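Local structure of acyl-CoA thioesterase II TesB2 (Mycobacterium marinum, 3U0A) at residues V47-T52 against A108-A113; E9-E14 against P183-L188; G255-Q260 against A266-E271; W152-V157 against A194-L199. The protein probably hydrolyses fatty acyl-CoA thioesters, releasing the free fatty acid and coenzyme A, as expected of a type II acyl-CoA thioesterase. All coordinates share one frame; numbering follows the deposited sequence.

Interaction 2 opens first, at residues 9-14, and closes a long loop when the chain reaches 183-188 at the start of helix 186-200. Nested inside it is interaction 1, where the end of helix 34-51 meets strand 101-111 of the N-terminal hotdog region. Interaction 4 begins at 152-157, still within that loop, but ends at 194-199, beyond 183-188, so interactions 2 and 4 cross and share helix 186-200. Interaction 3 follows as the short hairpin of strands 250-259 and 264-275, about 11 Å from interaction 4 between centres. Together they tie the N-terminal arm to both hotdog helices, and each helix to strands of its own half, while interaction 3 pairs two strands of the C-terminal half.

Interaction 1: V47-T52 against A108-A113; sequences VSAVRT and ASFQTA. With NA (sodium ion), chain G.
Val-50 meets the rim of the Phe-110 ring: its CG2 lies in the ring plane, 3.7 Å from CE2, and the two side chains cross at about a right angle. Ala-49 joins from one residue earlier in the helix, with CB 4.0 Å from Phe-110 CZ, neither squarely over the face nor at the edge. Both contacts are apolar and fall at one end of the ring, which is the tightly packed part. With CG1 of Val-50 anti to the backbone N (chi1 170°), CG2 is left for the phenyl ring while CG1 turns toward the sodium ion, on the looser side of this partly exposed residue. CG1 stands 3.6 Å from the ion, which is bound by Val-50 O at 2.8 Å, by Val-53 O and by a water. Just inside, Ala-49 O takes two donors from Thr-52, the backbone N and OG1, the latter at 2.8 Å, and this fixes the chain where it leaves the helix. Phe-110 also touches Tyr-57 and Val-59. A helix end laid by small and branched side chains against an aromatic of the sheet is consistent with the hotdog fold, in which antiparallel strands wrap a central helix.

Interaction 2: E9-E14 against P183-L188; sequences EILDLE and PDDPVL
The flat group here, the carboxylate of Asp-185, is met by Leu-11 CD2, which comes 3.4 Å from OD2 along a line tilted out of the carboxylate plane. Val-187 N lies on that same side of the plane and approaches OD1 steeply from above, 63° out of it, in a hydrogen bond of 3.2 Å whose N-H...O angle is 143°. The two oxygens thus have different tasks: OD1 caps the helix, whereas OD2 only brushes a methyl group. Asp-185 has CG anti to its own backbone nitrogen (chi1 174°), which folds the carboxylate back over the first helical turn, where it holds the N-cap position, a common capping motif; the helix dipole and the nearby N-H would probably favour its negative charge.

The apolar part of the contact is carried by Leu-11 and Leu-188, whose side chains cross at about a right angle. Leu-11 CD2 rests 3.8 Å from Leu-188 CB, and the second branch, CD1, is 4.1 Å from Leu-188 CD1, so both methyls of Leu-11 lie against the same side of Leu-188. No hydrogen bond joins the two segments. Leu-11 also touches Val-47, and Ile-10 touches His-40, both on helix 34-51, while Ile-10 O accepts from Gln-44 NE2. The N-terminal arm is therefore packed against helix 34-51 and the start of helix 186-200 alike. That placement, against the helices of both halves, fits the double-hotdog architecture of type II acyl-CoA thioesterases.

Interaction 3: G255-Q260 against A266-E271; sequences GKIFTQ and AAVMQE. With SO4 (sulfate ion), chain L.
Segments 255-259 and 266-271 run antiparallel, their strand axes 4.7 Å apart at closest and 157° between chain directions, with Gly-255 to Ile-257 paired to Val-268 to Ala-266. They form part of a beta hairpin, strands 250-259 and 264-275, in the sheet of the C-terminal hotdog region. Gly-255 and Val-268 make a hydrogen-bonded pair through two reciprocal bonds, Gly-255 N to Val-268 O and Val-268 N to Gly-255 O, both 2.7 Å. Ile-257 N then donates to Ala-266 O at 2.8 Å. In the non-hydrogen-bonded pair between them, Lys-256 CA and Ala-267 CA come to 4.4 Å, and each alpha carbon sends a C-H toward a carbonyl of the other strand.

Ile-257, Ala-266 and Val-268 share the face that turns to helix 186-200, where Leu-193 and Ser-197 lie. Ile-257 CD1 links the three loosely, 4.3 Å from Val-268 CG2 and slightly farther from Ala-266 CB. Lys-256 and Ala-267 are on the reverse face and pack on Pro-244 and Leu-252 of the second subunit, respectively. The lysine chain runs extended as far as CE and bends only at its last torsion (chi4 73°), bringing the ammonium to a sulfate that Lys-168 also binds; the bond from Lys-256 NZ to sulfate O1, at 3.3 Å, is weak.

Interaction 4: W152-V157 against A194-L199; sequences WDVRIV and AYMSDL
Met-196 lies flat over one face of the Trp-152 indole, and this sulfur-aromatic contact dominates the interaction. SD stands 3.5 Å from the centroid of the five-membered ring and only 6° off the ring normal, so the sulfur sits above the pyrrole centre. A CH-pi contact runs beside it: Met-196 CG is 3.6 Å from the centroid of the six-membered ring, 9° off the normal. The second torsion of the methionine (chi2 -76°) sets SD over the five-membered ring while CG stays over the six-membered one, and a further bend at chi3 turns CE toward Val-154. The two side chains thus run antiparallel alongside each other.

Purely apolar packing is lighter. Met-196 CE, carried beyond the sulfur, reaches Val-154 CG2 at 4.2 Å, two residues along the strand from the tryptophan. Met-196 also touches Phe-176 of the neighbouring strand 171-178, and His-178 of that strand meets Trp-152 edge-to-face.

Ionic bonding plays no part across the contact: the salt bridge from Arg-155 NH2 to Asp-153 OD1, at 3.0 Å, lies within the strand, away from the helix.

No hydrogen bond joins 152-157 to 194-199, and the contact is largely buried. Its chemistry implies cohesion by dispersion between a polarisable sulfur and an indole face, which at this contact holds helix to strand without any directional polar bond.

Interaction 1: V47-T52 against A108-A113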
loop_
_atom_site.group_PDB
_atom_site.type_symbol
_atom_site.label_atom_id
_atom_site.label_comp_id
_atom_site.label_asym_id
_atom_site.label_seq_id
_atom_site.Cartn_x
_atom_site.Cartn_y
_atom_site.Cartn_z
ATOM N N VAL A 47 4.298 17.147 3.215
ATOM C CA VAL A 47 4.041 18.455 3.776
ATOM C C VAL A 47 3.702 19.419 2.655
ATOM O O VAL A 47 2.822 20.249 2.805
ATOM C CB VAL A 47 5.225 18.958 4.600
ATOM C CG1 VAL A 47 5.040 20.427 5.007
ATOM C CG2 VAL A 47 5.403 18.075 5.802
ATOM N N SER A 48 4.386 19.277 1.526
ATOM C CA SER A 48 4.080 20.058 0.320
ATOM C C SER A 48 2.667 19.847 -0.206
ATOM O O SER A 48 2.016 20.775 -0.706
ATOM C CB SER A 48 5.040 19.662 -0.790
ATOM O OG SER A 48 6.215 20.429 -0.705
ATOM N N ALA A 49 2.233 18.595 -0.163
ATOM C CA ALA A 49 0.900 18.253 -0.553
ATOM C C ALA A 49 -0.087 18.981 0.387
ATOM O O ALA A 49 -1.033 19.581 -0.082
ATOM C CB ALA A 49 0.725 16.734 -0.509
ATOM N N VAL A 50 0.194 18.938 1.693
ATOM C CA VAL A 50 -0.686 19.418 2.728
ATOM C C VAL A 50 -0.920 20.957 2.633
ATOM O O VAL A 50 -2.006 21.482 2.958
ATOM C CB VAL A 50 -0.127 19.012 4.104
ATOM C CG1 VAL A 50 -0.864 19.700 5.245
ATOM C CG2 VAL A 50 -0.203 17.517 4.266
ATOM N N ARG A 51 0.085 21.669 2.136
ATOM C CA ARG A 51 0.002 23.133 2.037
ATOM C C ARG A 51 -0.909 23.643 0.919
ATOM O O ARG A 51 -1.341 24.798 0.941
ATOM C CB ARG A 51 1.402 23.723 1.952
ATOM C CG ARG A 51 1.986 23.700 3.346
ATOM C CD ARG A 51 3.289 24.416 3.542
ATOM N NE ARG A 51 3.321 25.793 3.048
ATOM C CZ ARG A 51 4.371 26.599 3.230
ATOM N NH1 ARG A 51 4.345 27.868 2.773
ATOM N NH2 ARG A 51 5.446 26.136 3.910
ATOM N N THR A 52 -1.220 22.752 -0.020
ATOM C CA THR A 52 -2.090 23.030 -1.156
ATOM C C THR A 52 -3.497 22.505 -0.917
ATOM O O THR A 52 -4.350 22.591 -1.801
ATOM C CB THR A 52 -1.559 22.366 -2.461
ATOM O OG1 THR A 52 -1.765 20.949 -2.411
ATOM C CG2 THR A 52 -0.095 22.657 -2.645
ATOM N N ALA A 108 -1.204 11.280 -2.261
ATOM C CA ALA A 108 -1.890 11.329 -0.980
ATOM C C ALA A 108 -3.345 11.761 -1.150
ATOM O O ALA A 108 -3.652 12.543 -2.042
ATOM C CB ALA A 108 -1.155 12.254 -0.009
ATOM N N SER A 109 -4.219 11.249 -0.260
ATOM C CA SER A 109 -5.661 11.534 -0.278
ATOM C C SER A 109 -6.087 12.235 1.009
ATOM O O SER A 109 -5.632 11.892 2.090
ATOM C CB SER A 109 -6.468 10.238 -0.469
ATOM O OG SER A 109 -7.828 10.481 -0.843
ATOM N N PHE A 110 -6.965 13.213 0.862
ATOM C CA PHE A 110 -7.465 14.025 1.962
ATOM C C PHE A 110 -9.029 14.014 2.002
ATOM O O PHE A 110 -9.697 14.122 0.967
ATOM C CB PHE A 110 -6.932 15.462 1.813
ATOM C CG PHE A 110 -5.424 15.554 1.682
ATOM C CD1 PHE A 110 -4.786 15.104 0.549
ATOM C CD2 PHE A 110 -4.656 16.104 2.695
ATOM C CE1 PHE A 110 -3.418 15.175 0.422
ATOM C CE2 PHE A 110 -3.266 16.179 2.580
ATOM C CZ PHE A 110 -2.646 15.706 1.438
ATOM N N GLN A 111 -9.598 13.869 3.197
ATOM C CA GLN A 111 -11.041 13.751 3.353
ATOM C C GLN A 111 -11.541 14.630 4.453
ATOM O O GLN A 111 -10.863 14.852 5.444
ATOM C CB GLN A 111 -11.419 12.302 3.670
ATOM C CG GLN A 111 -12.924 12.018 3.809
ATOM C CD GLN A 111 -13.226 10.677 4.472
ATOM O OE1 GLN A 111 -12.410 10.150 5.195
ATOM N NE2 GLN A 111 -14.401 10.127 4.212
ATOM N N THR A 112 -12.771 15.086 4.306
ATOM C CA THR A 112 -13.445 15.785 5.408
ATOM C C THR A 112 -13.879 14.817 6.541
ATOM O O THR A 112 -13.841 13.589 6.423
ATOM C CB THR A 112 -14.650 16.634 4.926
ATOM O OG1 THR A 112 -15.510 15.825 4.132
ATOM C CG2 THR A 112 -14.203 17.810 4.118
ATOM N N ALA A 113 -14.265 15.402 7.667
ATOM C CA ALA A 113 -14.784 14.619 8.785
ATOM C C ALA A 113 -16.157 14.086 8.413
ATOM O O ALA A 113 -17.053 14.853 8.153
ATOM C CB ALA A 113 -14.856 15.466 10.060
HETATM NA NA NA G . -4.154 21.108 4.666
HETATM O O HOH W 1 -4.635 18.904 5.519
#

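Interaction 2: E9-E14 against P183-L188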
loop_
_atom_site.group_PDB
_atom_site.type_symbol
_atom_site.label_atom_id
_atom_site.label_comp_id
_atom_site.label_asym_id
_atom_site.label_seq_id
_atom_site.Cartn_x
_atom_site.Cartn_y
_atom_site.Cartn_z
ATOM N N GLU A 9 11.663 20.221 11.660
ATOM C CA GLU A 9 12.249 20.800 10.456
ATOM C C GLU A 9 11.673 20.185 9.191
ATOM O O GLU A 9 11.764 20.799 8.120
ATOM C CB GLU A 9 13.777 20.679 10.458
ATOM N N ILE A 10 11.045 19.007 9.287
ATOM C CA ILE A 10 10.386 18.438 8.111
ATOM C C ILE A 10 9.291 19.375 7.636
ATOM O O ILE A 10 9.015 19.461 6.474
ATOM C CB ILE A 10 9.814 17.031 8.374
ATOM C CG1 ILE A 10 10.939 16.050 8.549
ATOM C CG2 ILE A 10 8.987 16.542 7.198
ATOM C CD1 ILE A 10 10.617 14.706 8.003
ATOM N N LEU A 11 8.690 20.096 8.567
ATOM C CA LEU A 11 7.581 20.982 8.252
ATOM C C LEU A 11 8.044 22.322 7.675
ATOM O O LEU A 11 7.252 23.031 7.089
ATOM C CB LEU A 11 6.710 21.191 9.497
ATOM C CG LEU A 11 5.519 20.219 9.619
ATOM C CD1 LEU A 11 5.906 18.738 9.570
ATOM C CD2 LEU A 11 4.797 20.555 10.906
ATOM N N ASP A 12 9.331 22.623 7.792
ATOM C CA ASP A 12 9.897 23.896 7.344
ATOM C C ASP A 12 10.150 23.851 5.839
ATOM O O ASP A 12 11.126 23.272 5.395
ATOM C CB ASP A 12 11.196 24.193 8.158
ATOM C CG ASP A 12 11.872 25.571 7.807
ATOM O OD1 ASP A 12 11.156 26.557 7.418
ATOM O OD2 ASP A 12 13.143 25.677 7.956
ATOM N N LEU A 13 9.244 24.434 5.057
ATOM C CA LEU A 13 9.377 24.520 3.604
ATOM C C LEU A 13 9.300 25.964 3.136
ATOM O O LEU A 13 8.417 26.689 3.572
ATOM C CB LEU A 13 8.224 23.791 2.912
ATOM C CG LEU A 13 8.163 22.269 2.807
ATOM C CD1 LEU A 13 6.890 21.980 2.007
ATOM C CD2 LEU A 13 9.392 21.646 2.162
ATOM N N GLU A 14 10.183 26.366 2.229
ATOM C CA GLU A 14 10.064 27.643 1.550
ATOM C C GLU A 14 9.091 27.509 0.384
ATOM O O GLU A 14 9.200 26.596 -0.408
ATOM C CB GLU A 14 11.439 28.070 0.997
ATOM C CG GLU A 14 11.472 29.477 0.385
ATOM C CD GLU A 14 12.749 29.790 -0.416
ATOM O OE1 GLU A 14 13.613 28.884 -0.600
ATOM O OE2 GLU A 14 12.883 30.949 -0.880
ATOM N N PRO A 183 4.709 20.100 19.545
ATOM C CA PRO A 183 3.551 20.932 19.243
ATOM C C PRO A 183 2.293 20.111 18.959
ATOM O O PRO A 183 2.388 18.914 18.566
ATOM C CB PRO A 183 3.966 21.661 17.974
ATOM C CG PRO A 183 5.453 21.625 17.967
ATOM C CD PRO A 183 5.881 20.423 18.723
ATOM N N ASP A 184 1.133 20.764 19.123
ATOM C CA ASP A 184 -0.181 20.148 18.845
ATOM C C ASP A 184 -0.618 20.320 17.371
ATOM O O ASP A 184 -1.734 20.774 17.107
ATOM C CB ASP A 184 -1.259 20.764 19.746
ATOM C CG ASP A 184 -0.984 20.543 21.202
ATOM O OD1 ASP A 184 -0.128 19.672 21.480
ATOM O OD2 ASP A 184 -1.597 21.249 22.057
ATOM N N ASP A 185 0.252 19.982 16.433
ATOM C CA ASP A 185 -0.070 20.063 15.015
ATOM C C ASP A 185 -0.158 18.633 14.454
ATOM O O ASP A 185 0.851 17.958 14.306
ATOM C CB ASP A 185 1.000 20.891 14.296
ATOM C CG ASP A 185 0.828 20.905 12.815
ATOM O OD1 ASP A 185 -0.212 20.475 12.290
ATOM O OD2 ASP A 185 1.762 21.347 12.151
ATOM N N PRO A 186 -1.374 18.169 14.139
ATOM C CA PRO A 186 -1.490 16.774 13.789
ATOM C C PRO A 186 -0.621 16.371 12.619
ATOM O O PRO A 186 -0.215 15.211 12.540
ATOM C CB PRO A 186 -2.968 16.619 13.454
ATOM C CG PRO A 186 -3.651 17.643 14.245
ATOM C CD PRO A 186 -2.697 18.809 14.263
ATOM N N VAL A 187 -0.366 17.297 11.711
ATOM C CA VAL A 187 0.469 17.027 10.549
ATOM C C VAL A 187 1.885 16.649 10.978
ATOM O O VAL A 187 2.492 15.791 10.397
ATOM C CB VAL A 187 0.513 18.265 9.607
ATOM C CG1 VAL A 187 1.545 18.101 8.513
ATOM C CG2 VAL A 187 -0.855 18.510 8.990
ATOM N N LEU A 188 2.382 17.318 12.003
ATOM C CA LEU A 188 3.694 17.036 12.559
ATOM C C LEU A 188 3.747 15.630 13.151
ATOM O O LEU A 188 4.784 14.971 13.122
ATOM C CB LEU A 188 4.068 18.073 13.647
ATOM C CG LEU A 188 5.370 17.807 14.424
ATOM C CD1 LEU A 188 6.592 17.909 13.538
ATOM C CD2 LEU A 188 5.514 18.746 15.599
#

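Interaction 3: G255-Q260 against A266-E271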
loop_
_atom_site.group_PDB
_atom_site.type_symbol
_atom_site.label_atom_id
_atom_site.label_comp_id
_atom_site.label_asym_id
_atom_site.label_seq_id
_atom_site.Cartn_x
_atom_site.Cartn_y
_atom_site.Cartn_z
ATOM N N GLY A 255 3.048 -3.239 8.693
ATOM C CA GLY A 255 2.775 -3.050 10.093
ATOM C C GLY A 255 1.577 -2.229 10.463
ATOM O O GLY A 255 1.024 -1.537 9.622
ATOM N N LYS A 256 1.215 -2.314 11.750
ATOM C CA LYS A 256 0.131 -1.545 12.344
ATOM C C LYS A 256 0.646 -0.845 13.585
ATOM O O LYS A 256 1.468 -1.363 14.300
ATOM C CB LYS A 256 -1.023 -2.450 12.749
ATOM C CG LYS A 256 -1.297 -3.568 11.789
ATOM C CD LYS A 256 -2.766 -3.953 11.823
ATOM C CE LYS A 256 -3.092 -4.990 10.739
ATOM N NZ LYS A 256 -2.551 -6.349 11.047
ATOM N N ILE A 257 0.149 0.343 13.836
ATOM C CA ILE A 257 0.643 1.132 14.930
ATOM C C ILE A 257 -0.495 1.417 15.896
ATOM O O ILE A 257 -1.563 1.858 15.494
ATOM C CB ILE A 257 1.302 2.413 14.402
ATOM C CG1 ILE A 257 2.628 2.067 13.765
ATOM C CG2 ILE A 257 1.575 3.384 15.519
ATOM C CD1 ILE A 257 2.815 2.653 12.404
ATOM N N PHE A 258 -0.271 1.093 17.166
ATOM C CA PHE A 258 -1.267 1.305 18.196
ATOM C C PHE A 258 -0.744 2.283 19.243
ATOM O O PHE A 258 0.464 2.381 19.467
ATOM C CB PHE A 258 -1.586 0.033 18.908
ATOM C CG PHE A 258 -2.126 -1.019 18.049
ATOM C CD1 PHE A 258 -3.477 -1.253 18.018
ATOM C CD2 PHE A 258 -1.290 -1.845 17.339
ATOM C CE1 PHE A 258 -4.002 -2.275 17.247
ATOM C CE2 PHE A 258 -1.798 -2.866 16.570
ATOM C CZ PHE A 258 -3.157 -3.083 16.513
ATOM N N THR A 259 -1.667 2.992 19.875
ATOM C CA THR A 259 -1.351 3.746 21.083
ATOM C C THR A 259 -1.266 2.744 22.228
ATOM O O THR A 259 -1.659 1.567 22.065
ATOM C CB THR A 259 -2.440 4.786 21.426
ATOM O OG1 THR A 259 -3.625 4.118 21.868
ATOM C CG2 THR A 259 -2.773 5.646 20.200
ATOM N N GLN A 260 -0.800 3.201 23.380
ATOM C CA GLN A 260 -0.700 2.323 24.519
ATOM C C GLN A 260 -2.092 1.903 25.043
ATOM O O GLN A 260 -2.268 0.794 25.532
ATOM C CB GLN A 260 0.103 2.984 25.608
ATOM C CG GLN A 260 0.938 1.989 26.389
ATOM C CD GLN A 260 1.759 2.663 27.475
ATOM O OE1 GLN A 260 1.659 3.884 27.674
ATOM N NE2 GLN A 260 2.569 1.878 28.181
ATOM N N ALA A 266 -2.585 3.709 12.700
ATOM C CA ALA A 266 -2.015 3.649 11.331
ATOM C C ALA A 266 -1.589 2.238 10.871
ATOM O O ALA A 266 -1.255 1.373 11.690
ATOM C CB ALA A 266 -0.862 4.644 11.165
ATOM N N ALA A 267 -1.673 2.010 9.555
ATOM C CA ALA A 267 -1.235 0.786 8.894
ATOM C C ALA A 267 -0.216 1.167 7.858
ATOM O O ALA A 267 -0.304 2.244 7.279
ATOM C CB ALA A 267 -2.392 0.063 8.236
ATOM N N VAL A 268 0.785 0.321 7.654
ATOM C CA VAL A 268 1.821 0.604 6.666
ATOM C C VAL A 268 2.208 -0.670 5.947
ATOM O O VAL A 268 2.309 -1.722 6.566
ATOM C CB VAL A 268 3.123 1.167 7.298
ATOM C CG1 VAL A 268 4.173 1.401 6.230
ATOM C CG2 VAL A 268 2.873 2.452 8.089
ATOM N N MET A 269 2.428 -0.563 4.639
ATOM C CA MET A 269 3.125 -1.587 3.862
ATOM C C MET A 269 4.285 -0.940 3.134
ATOM O O MET A 269 4.139 0.158 2.633
ATOM C CB MET A 269 2.192 -2.174 2.852
ATOM C CG MET A 269 1.206 -3.127 3.472
ATOM S SD MET A 269 1.961 -4.737 3.333
ATOM C CE MET A 269 1.020 -5.439 1.989
ATOM N N GLN A 270 5.420 -1.639 3.073
ATOM C CA GLN A 270 6.620 -1.151 2.427
ATOM C C GLN A 270 7.429 -2.300 1.881
ATOM O O GLN A 270 7.646 -3.314 2.554
ATOM C CB GLN A 270 7.448 -0.361 3.424
ATOM C CG GLN A 270 8.798 0.151 2.957
ATOM C CD GLN A 270 9.317 1.270 3.862
ATOM O OE1 GLN A 270 9.204 1.172 5.083
ATOM N NE2 GLN A 270 9.859 2.338 3.278
ATOM N N GLU A 271 7.851 -2.134 0.634
ATOM C CA GLU A 271 8.743 -3.077 -0.006
ATOM C C GLU A 271 10.169 -2.461 -0.046
ATOM O O GLU A 271 10.323 -1.251 -0.201
ATOM C CB GLU A 271 8.223 -3.413 -1.400
ATOM C CG GLU A 271 8.997 -4.528 -2.072
ATOM C CD GLU A 271 8.357 -5.005 -3.370
ATOM O OE1 GLU A 271 7.994 -4.143 -4.245
ATOM O OE2 GLU A 271 8.235 -6.256 -3.503
HETATM S S SO4 L . -1.975 -9.644 8.956
HETATM O O1 SO4 L . -2.238 -8.297 8.359
HETATM O O2 SO4 L . -1.798 -10.686 7.856
HETATM O O3 SO4 L . -0.782 -9.521 9.862
HETATM O O4 SO4 L . -3.202 -10.016 9.755
#

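Interaction 4: W152-V157 against A194-L199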
loop_
_atom_site.group_PDB
_atom_site.type_symbol
_atom_site.label_atom_id
_atom_site.label_comp_id
_atom_site.label_asym_id
_atom_site.label_seq_id
_atom_site.Cartn_x
_atom_site.Cartn_y
_atom_site.Cartn_z
ATOM N N TRP A 152 14.408 10.074 20.224
ATOM C CA TRP A 152 13.411 9.043 20.429
ATOM C C TRP A 152 13.831 8.021 21.444
ATOM O O TRP A 152 14.993 7.754 21.656
ATOM C CB TRP A 152 13.140 8.309 19.122
ATOM C CG TRP A 152 12.724 9.198 17.991
ATOM C CD1 TRP A 152 13.531 9.838 17.072
ATOM C CD2 TRP A 152 11.362 9.561 17.621
ATOM N NE1 TRP A 152 12.770 10.552 16.190
ATOM C CE2 TRP A 152 11.467 10.427 16.474
ATOM C CE3 TRP A 152 10.121 9.270 18.126
ATOM C CZ2 TRP A 152 10.361 10.962 15.860
ATOM C CZ3 TRP A 152 9.010 9.811 17.513
ATOM C CH2 TRP A 152 9.124 10.640 16.397
ATOM N N ASP A 153 12.811 7.450 22.048
ATOM C CA ASP A 153 12.880 6.304 22.874
ATOM C C ASP A 153 12.439 5.134 22.041
ATOM O O ASP A 153 11.355 5.147 21.477
ATOM C CB ASP A 153 11.874 6.475 23.997
ATOM C CG ASP A 153 12.516 6.682 25.300
ATOM O OD1 ASP A 153 12.587 5.676 26.041
ATOM O OD2 ASP A 153 12.964 7.822 25.580
ATOM N N VAL A 154 13.252 4.093 22.000
ATOM C CA VAL A 154 12.954 2.959 21.136
ATOM C C VAL A 154 13.198 1.666 21.877
ATOM O O VAL A 154 14.267 1.482 22.435
ATOM C CB VAL A 154 13.814 3.008 19.878
ATOM C CG1 VAL A 154 13.309 1.993 18.875
ATOM C CG2 VAL A 154 13.818 4.432 19.303
ATOM N N ARG A 155 12.211 0.770 21.919
ATOM C CA ARG A 155 12.359 -0.430 22.762
ATOM C C ARG A 155 11.852 -1.605 21.985
ATOM O O ARG A 155 10.688 -1.613 21.579
ATOM C CB ARG A 155 11.605 -0.261 24.077
ATOM C CG ARG A 155 12.068 0.946 24.862
ATOM C CD ARG A 155 11.605 0.997 26.316
ATOM N NE ARG A 155 11.973 2.307 26.863
ATOM C CZ ARG A 155 11.712 2.760 28.089
ATOM N NH1 ARG A 155 11.087 2.015 28.991
ATOM N NH2 ARG A 155 12.100 3.993 28.423
ATOM N N ILE A 156 12.740 -2.579 21.764
ATOM C CA ILE A 156 12.506 -3.666 20.825
ATOM C C ILE A 156 12.103 -4.887 21.603
ATOM O O ILE A 156 12.855 -5.366 22.434
ATOM C CB ILE A 156 13.760 -3.938 19.954
ATOM C CG1 ILE A 156 14.296 -2.581 19.430
ATOM C CG2 ILE A 156 13.444 -4.888 18.792
ATOM C CD1 ILE A 156 15.028 -2.605 18.094
ATOM N N VAL A 157 10.897 -5.377 21.349
ATOM C CA VAL A 157 10.410 -6.528 22.053
ATOM C C VAL A 157 11.356 -7.680 21.733
ATOM O O VAL A 157 11.656 -7.946 20.565
ATOM C CB VAL A 157 8.936 -6.862 21.714
ATOM C CG1 VAL A 157 8.469 -8.048 22.528
ATOM C CG2 VAL A 157 8.035 -5.680 22.035
ATOM N N ALA A 194 5.373 8.679 10.207
ATOM C CA ALA A 194 5.731 8.235 8.869
ATOM C C ALA A 194 7.265 8.179 8.744
ATOM O O ALA A 194 7.824 7.262 8.124
ATOM C CB ALA A 194 5.116 9.152 7.807
ATOM N N TYR A 195 7.923 9.144 9.383
ATOM C CA TYR A 195 9.375 9.185 9.433
ATOM C C TYR A 195 9.972 7.976 10.156
ATOM O O TYR A 195 10.870 7.277 9.627
ATOM C CB TYR A 195 9.839 10.485 10.121
ATOM C CG TYR A 195 11.340 10.640 10.214
ATOM C CD1 TYR A 195 12.069 10.958 9.105
ATOM C CD2 TYR A 195 12.027 10.430 11.409
ATOM C CE1 TYR A 195 13.435 11.101 9.160
ATOM C CE2 TYR A 195 13.403 10.578 11.477
ATOM C CZ TYR A 195 14.100 10.908 10.342
ATOM O OH TYR A 195 15.462 11.050 10.341
ATOM N N MET A 196 9.492 7.718 11.370
ATOM C CA MET A 196 10.019 6.571 12.139
ATOM C C MET A 196 9.763 5.237 11.464
ATOM O O MET A 196 10.610 4.351 11.541
ATOM C CB MET A 196 9.498 6.546 13.557
ATOM C CG MET A 196 10.147 7.604 14.429
ATOM S SD MET A 196 11.812 7.161 14.929
ATOM C CE MET A 196 11.509 5.787 16.050
ATOM N N SER A 197 8.611 5.099 10.785
ATOM C CA SER A 197 8.330 3.879 10.004
ATOM C C SER A 197 9.324 3.754 8.838
ATOM O O SER A 197 9.945 2.725 8.640
ATOM C CB SER A 197 6.886 3.835 9.484
ATOM O OG SER A 197 6.697 2.821 8.501
ATOM N N ASP A 198 9.513 4.826 8.103
ATOM C CA ASP A 198 10.536 4.798 7.077
ATOM C C ASP A 198 11.945 4.417 7.589
ATOM O O ASP A 198 12.743 3.925 6.803
ATOM C CB ASP A 198 10.562 6.126 6.291
ATOM C CG ASP A 198 9.426 6.220 5.270
ATOM O OD1 ASP A 198 8.836 5.165 4.945
ATOM O OD2 ASP A 198 9.117 7.340 4.814
ATOM N N LEU A 199 12.235 4.643 8.884
ATOM C CA LEU A 199 13.537 4.262 9.479
ATOM C C LEU A 199 13.546 2.857 10.001
ATOM O O LEU A 199 14.605 2.278 10.103
ATOM C CB LEU A 199 13.956 5.159 10.646
ATOM C CG LEU A 199 14.108 6.644 10.356
ATOM C CD1 LEU A 199 14.802 7.384 11.496
ATOM C CD2 LEU A 199 14.834 6.895 9.040
#